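Local coordinates for fructose-bisphosphate aldolase (Slackia heliotrinireducens, PDB 4MOZ), which belongs to the DeoC/LacD family of aldolases, enzymes built on an eight-stranded beta/alpha (TIM) barrel, at residues A223-A227 with D257-G262; N137-L141 with G170-V174. One frame throughout, in Å; residues are numbered along the deposited sequence.

Interaction 1: A223-A227 with D257-G262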
loop_
_atom_site.group_PDB
_atom_site.type_symbol
_atom_site.label_atom_id
_atom_site.label_comp_id
_atom_site.label_asym_id
_atom_site.label_seq_id
_atom_site.Cartn_x
_atom_site.Cartn_y
_atom_site.Cartn_z
ATOM N N ALA C 223 41.415 2.633 9.303
ATOM C CA ALA C 223 41.060 3.850 10.029
ATOM C C ALA C 223 41.292 5.109 9.200
ATOM O O ALA C 223 40.554 6.085 9.333
ATOM C CB ALA C 223 41.816 3.927 11.347
ATOM N N GLU C 224 42.312 5.084 8.347
ATOM C CA GLU C 224 42.581 6.202 7.444
ATOM C C GLU C 224 41.494 6.332 6.375
ATOM O O GLU C 224 41.078 7.442 6.041
ATOM C CB GLU C 224 43.966 6.068 6.808
ATOM C CG GLU C 224 45.102 6.412 7.760
ATOM C CD GLU C 224 46.476 6.135 7.179
ATOM O OE1 GLU C 224 46.578 5.387 6.180
ATOM O OE2 GLU C 224 47.462 6.669 7.734
ATOM N N ASN C 225 41.038 5.189 5.860
ATOM C CA ASN C 225 39.912 5.133 4.925
ATOM C C ASN C 225 38.601 5.624 5.546
ATOM O O ASN C 225 37.807 6.294 4.883
ATOM C CB ASN C 225 39.748 3.717 4.364
ATOM C CG ASN C 225 40.667 3.442 3.182
ATOM O OD1 ASN C 225 40.918 4.323 2.361
ATOM N ND2 ASN C 225 41.158 2.209 3.082
ATOM N N LEU C 226 38.396 5.300 6.823
ATOM C CA LEU C 226 37.219 5.737 7.574
ATOM C C LEU C 226 37.122 7.259 7.728
ATOM O O LEU C 226 36.019 7.805 7.815
ATOM C CB LEU C 226 37.183 5.069 8.956
ATOM C CG LEU C 226 35.922 5.254 9.812
ATOM C CD1 LEU C 226 34.697 4.636 9.147
ATOM C CD2 LEU C 226 36.117 4.679 11.207
ATOM N N ALA C 227 38.271 7.936 7.769
ATOM C CA ALA C 227 38.310 9.402 7.852
ATOM C C ALA C 227 37.521 10.074 6.725
ATOM O O ALA C 227 36.863 11.091 6.947
ATOM C CB ALA C 227 39.746 9.906 7.875
ATOM N N ASP C 257 41.761 3.897 17.263
ATOM C CA ASP C 257 42.138 4.352 15.923
ATOM C C ASP C 257 40.968 4.971 15.165
ATOM O O ASP C 257 41.131 5.992 14.501
ATOM C CB ASP C 257 42.741 3.206 15.106
ATOM C CG ASP C 257 44.099 2.763 15.626
ATOM O OD1 ASP C 257 44.691 3.468 16.474
ATOM O OD2 ASP C 257 44.581 1.702 15.184
ATOM N N GLN C 258 39.795 4.350 15.272
ATOM C CA GLN C 258 38.600 4.832 14.583
ATOM C C GLN C 258 38.225 6.246 15.019
ATOM O O GLN C 258 37.823 7.064 14.192
ATOM C CB GLN C 258 37.423 3.874 14.792
ATOM C CG GLN C 258 37.528 2.589 13.978
ATOM C CD GLN C 258 36.588 1.492 14.449
ATOM O OE1 GLN C 258 35.796 1.679 15.382
ATOM N NE2 GLN C 258 36.673 0.331 13.805
ATOM N N ILE C 259 38.367 6.531 16.311
ATOM C CA ILE C 259 38.057 7.853 16.839
ATOM C C ILE C 259 39.115 8.874 16.417
ATOM O O ILE C 259 38.793 9.878 15.782
ATOM C CB ILE C 259 37.907 7.850 18.376
ATOM C CG1 ILE C 259 36.719 6.978 18.800
ATOM C CG2 ILE C 259 37.739 9.276 18.899
ATOM C CD1 ILE C 259 36.660 6.667 20.282
ATOM N N TYR C 260 40.373 8.607 16.755
ATOM C CA TYR C 260 41.419 9.622 16.648
ATOM C C TYR C 260 42.061 9.704 15.265
ATOM O O TYR C 260 42.551 10.760 14.881
ATOM C CB TYR C 260 42.448 9.475 17.783
ATOM C CG TYR C 260 41.810 9.631 19.157
ATOM C CD1 TYR C 260 41.466 10.894 19.652
ATOM C CD2 TYR C 260 41.515 8.514 19.945
ATOM C CE1 TYR C 260 40.865 11.039 20.896
ATOM C CE2 TYR C 260 40.913 8.649 21.191
ATOM C CZ TYR C 260 40.590 9.910 21.663
ATOM O OH TYR C 260 39.992 10.049 22.898
ATOM N N ILE C 261 42.030 8.607 14.514
ATOM C CA ILE C 261 42.510 8.617 13.132
ATOM C C ILE C 261 41.332 8.678 12.151
ATOM O O ILE C 261 41.354 9.456 11.190
ATOM C CB ILE C 261 43.429 7.409 12.823
ATOM C CG1 ILE C 261 44.649 7.416 13.757
ATOM C CG2 ILE C 261 43.864 7.417 11.360
ATOM C CD1 ILE C 261 45.437 6.120 13.785
ATOM N N GLY C 262 40.304 7.873 12.410
ATOM C CA GLY C 262 39.166 7.750 11.498
ATOM C C GLY C 262 38.088 8.808 11.648
ATOM O O GLY C 262 37.186 8.897 10.816
#
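Ala223 points its methyl toward the neighbouring helix, where CB lies 3.9 Å from Asp257 CB and also meets Ile261 CG2; so short a side chain lets the two backbones come close. Deeper in, Leu226 crosses Gln258 at a slant, its CD2 resting 3.7 Å from Gln258 CG. Leu226 CG stands anti to the backbone N (chi1 -172°), which sends the branched end across the gap. Gln258 offers only its methylenes here, for its amide NE2 is bonded to Ala241 O. On the outer side, Glu224 CG and Ile261 CG2 touch 3.9 Å apart, while the carboxylate turns back to Thr221 N. Gly262 fits between these pairs because Leu226 CD2 and Gln258 O already occupy the side where a side chain would stand. Its CA meets Ala223 O at 3.1 Å in a strongly bent CA-H...O contact, and Ala227 CA approaches Gly262 O at 3.2 Å in a straighter one; no hydrogen bond crosses the seam. Ser230 OG satisfies Gly262 O, and Asp257 O accepts from the backbone N of both Ile261 and Gly262. Leu226 also reaches strand 237-240. This is the packing of adjacent outer helices, 222-232 and the end of 248-260, in a TIM barrel.

Interaction 2: N137-L141 with G170-V174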
loop_
_atom_site.group_PDB
_atom_site.type_symbol
_atom_site.label_atom_id
_atom_site.label_comp_id
_atom_site.label_asym_id
_atom_site.label_seq_id
_atom_site.Cartn_x
_atom_site.Cartn_y
_atom_site.Cartn_z
ATOM N N ASN C 137 12.592 5.400 29.616
ATOM C CA ASN C 137 13.587 6.404 29.239
ATOM C C ASN C 137 14.096 6.237 27.800
ATOM O O ASN C 137 15.266 5.913 27.568
ATOM C CB ASN C 137 14.743 6.417 30.253
ATOM C CG ASN C 137 15.748 7.522 29.988
ATOM O OD1 ASN C 137 15.382 8.649 29.631
ATOM N ND2 ASN C 137 17.029 7.206 30.162
ATOM N N VAL C 138 13.203 6.460 26.841
ATOM C CA VAL C 138 13.550 6.366 25.429
ATOM C C VAL C 138 14.193 7.677 25.008
ATOM O O VAL C 138 13.578 8.739 25.103
ATOM C CB VAL C 138 12.315 6.076 24.543
ATOM C CG1 VAL C 138 12.700 6.038 23.063
ATOM C CG2 VAL C 138 11.649 4.768 24.957
ATOM N N VAL C 139 15.438 7.597 24.556
ATOM C CA VAL C 139 16.171 8.792 24.150
ATOM C C VAL C 139 16.239 8.927 22.627
ATOM O O VAL C 139 16.473 10.011 22.104
ATOM C CB VAL C 139 17.581 8.856 24.788
ATOM C CG1 VAL C 139 17.474 8.851 26.310
ATOM C CG2 VAL C 139 18.462 7.711 24.312
ATOM N N GLY C 140 16.024 7.823 21.919
ATOM C CA GLY C 140 16.102 7.859 20.474
ATOM C C GLY C 140 15.615 6.622 19.759
ATOM O O GLY C 140 15.106 5.672 20.378
ATOM N N LEU C 141 15.782 6.645 18.440
ATOM C CA LEU C 141 15.331 5.578 17.572
ATOM C C LEU C 141 16.466 5.112 16.685
ATOM O O LEU C 141 17.396 5.880 16.389
ATOM C CB LEU C 141 14.169 6.052 16.694
ATOM C CG LEU C 141 12.946 6.724 17.327
ATOM C CD1 LEU C 141 11.930 7.031 16.240
ATOM C CD2 LEU C 141 12.308 5.876 18.420
ATOM N N GLY C 170 11.779 15.372 19.446
ATOM C CA GLY C 170 13.007 15.604 20.209
ATOM C C GLY C 170 13.791 14.338 20.527
ATOM O O GLY C 170 14.562 14.303 21.489
ATOM N N LEU C 171 13.591 13.299 19.719
ATOM C CA LEU C 171 14.342 12.053 19.850
ATOM C C LEU C 171 15.533 12.078 18.910
ATOM O O LEU C 171 15.447 12.625 17.809
ATOM C CB LEU C 171 13.454 10.853 19.512
ATOM C CG LEU C 171 12.271 10.560 20.434
ATOM C CD1 LEU C 171 11.303 9.605 19.752
ATOM C CD2 LEU C 171 12.734 9.999 21.774
ATOM N N ILE C 172 16.646 11.490 19.336
ATOM C CA ILE C 172 17.795 11.359 18.448
ATOM C C ILE C 172 17.578 10.179 17.496
ATOM O O ILE C 172 16.729 9.321 17.747
ATOM C CB ILE C 172 19.142 11.246 19.205
ATOM C CG1 ILE C 172 19.277 9.891 19.902
ATOM C CG2 ILE C 172 19.316 12.405 20.190
ATOM C CD1 ILE C 172 20.711 9.444 20.086
ATOM N N VAL C 173 18.326 10.154 16.394
ATOM C CA VAL C 173 18.194 9.079 15.418
ATOM C C VAL C 173 19.545 8.513 15.004
ATOM O O VAL C 173 20.426 9.246 14.550
ATOM C CB VAL C 173 17.434 9.533 14.154
ATOM C CG1 VAL C 173 17.255 8.364 13.191
ATOM C CG2 VAL C 173 16.078 10.121 14.522
ATOM N N VAL C 174 19.688 7.202 15.163
ATOM C CA VAL C 174 20.857 6.472 14.689
ATOM C C VAL C 174 20.427 5.592 13.513
ATOM O O VAL C 174 19.508 4.781 13.640
ATOM C CB VAL C 174 21.475 5.579 15.792
ATOM C CG1 VAL C 174 22.730 4.878 15.282
ATOM C CG2 VAL C 174 21.785 6.391 17.049
#
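The peptide group joining Val139 to Gly140 carries Leu171 CD2 over one face, 3.8 Å from Val139 O; Ile172 CG1 lies to the other side of the plane but beyond the edge, 3.6 Å from the same oxygen. In the plane itself, Ile172 N donates to a lone pair of Val139 O, 3.1 Å away, with 166° at the hydrogen. The other carbonyls are met differently. Leu141 N reaches Ile172 O at 2.9 Å from a direction tilted 23° out of the carbonyl plane, whereas Val174 N meets Leu141 O almost head-on, also at 2.9 Å. Ile172 thus uses both its N-H and its C=O to bracket Gly140, as parallel strands do. Ile172 CG1 sits between the backbone N and carbonyl carbon (chi1 71°), which lays it against Gly140 CA at 3.8 Å; glycine suits this place because no side chain of its own stands there. On the same side of the sheet, Ile172 meets Tyr23 and Ala30 of helix 20-30. Leu171 forks on the other side, CD2 leaning on Val138 CG1 and CD1 set 4.1 Å from Leu141 CD2. Leu141 turns that way too, against helices 125-132 and 152-168, and Val173 against 152-168; their branched aliphatic chains suit a buried, apolar interface between sheet and helices. Gly170 takes a positive phi in a Schellman motif that ends helix 152-168 and releases the chain into strand 172-177. Together these elements make a beta-alpha-beta crossover, the repeating unit of a TIM barrel.

The two contacts belong to different layers of one barrel and lie on opposite sides of the centre of the chain, their own centres about 26 Å apart. Interaction 2 joins neighbouring strands of the inner wall and is wholly buried; directional backbone hydrogen bonds fix its register, with aliphatic groups packed on both sides. Interaction 1 joins one outer helix to the end of the next and the turn that follows it, and is only partly buried; without a hydrogen bond across it, it depends on methyl and methylene packing and close CA-H...O approaches. They share no strand or helix. Glycine serves both, admitting an isoleucine against a strand in interaction 2 and close backbone contact in interaction 1.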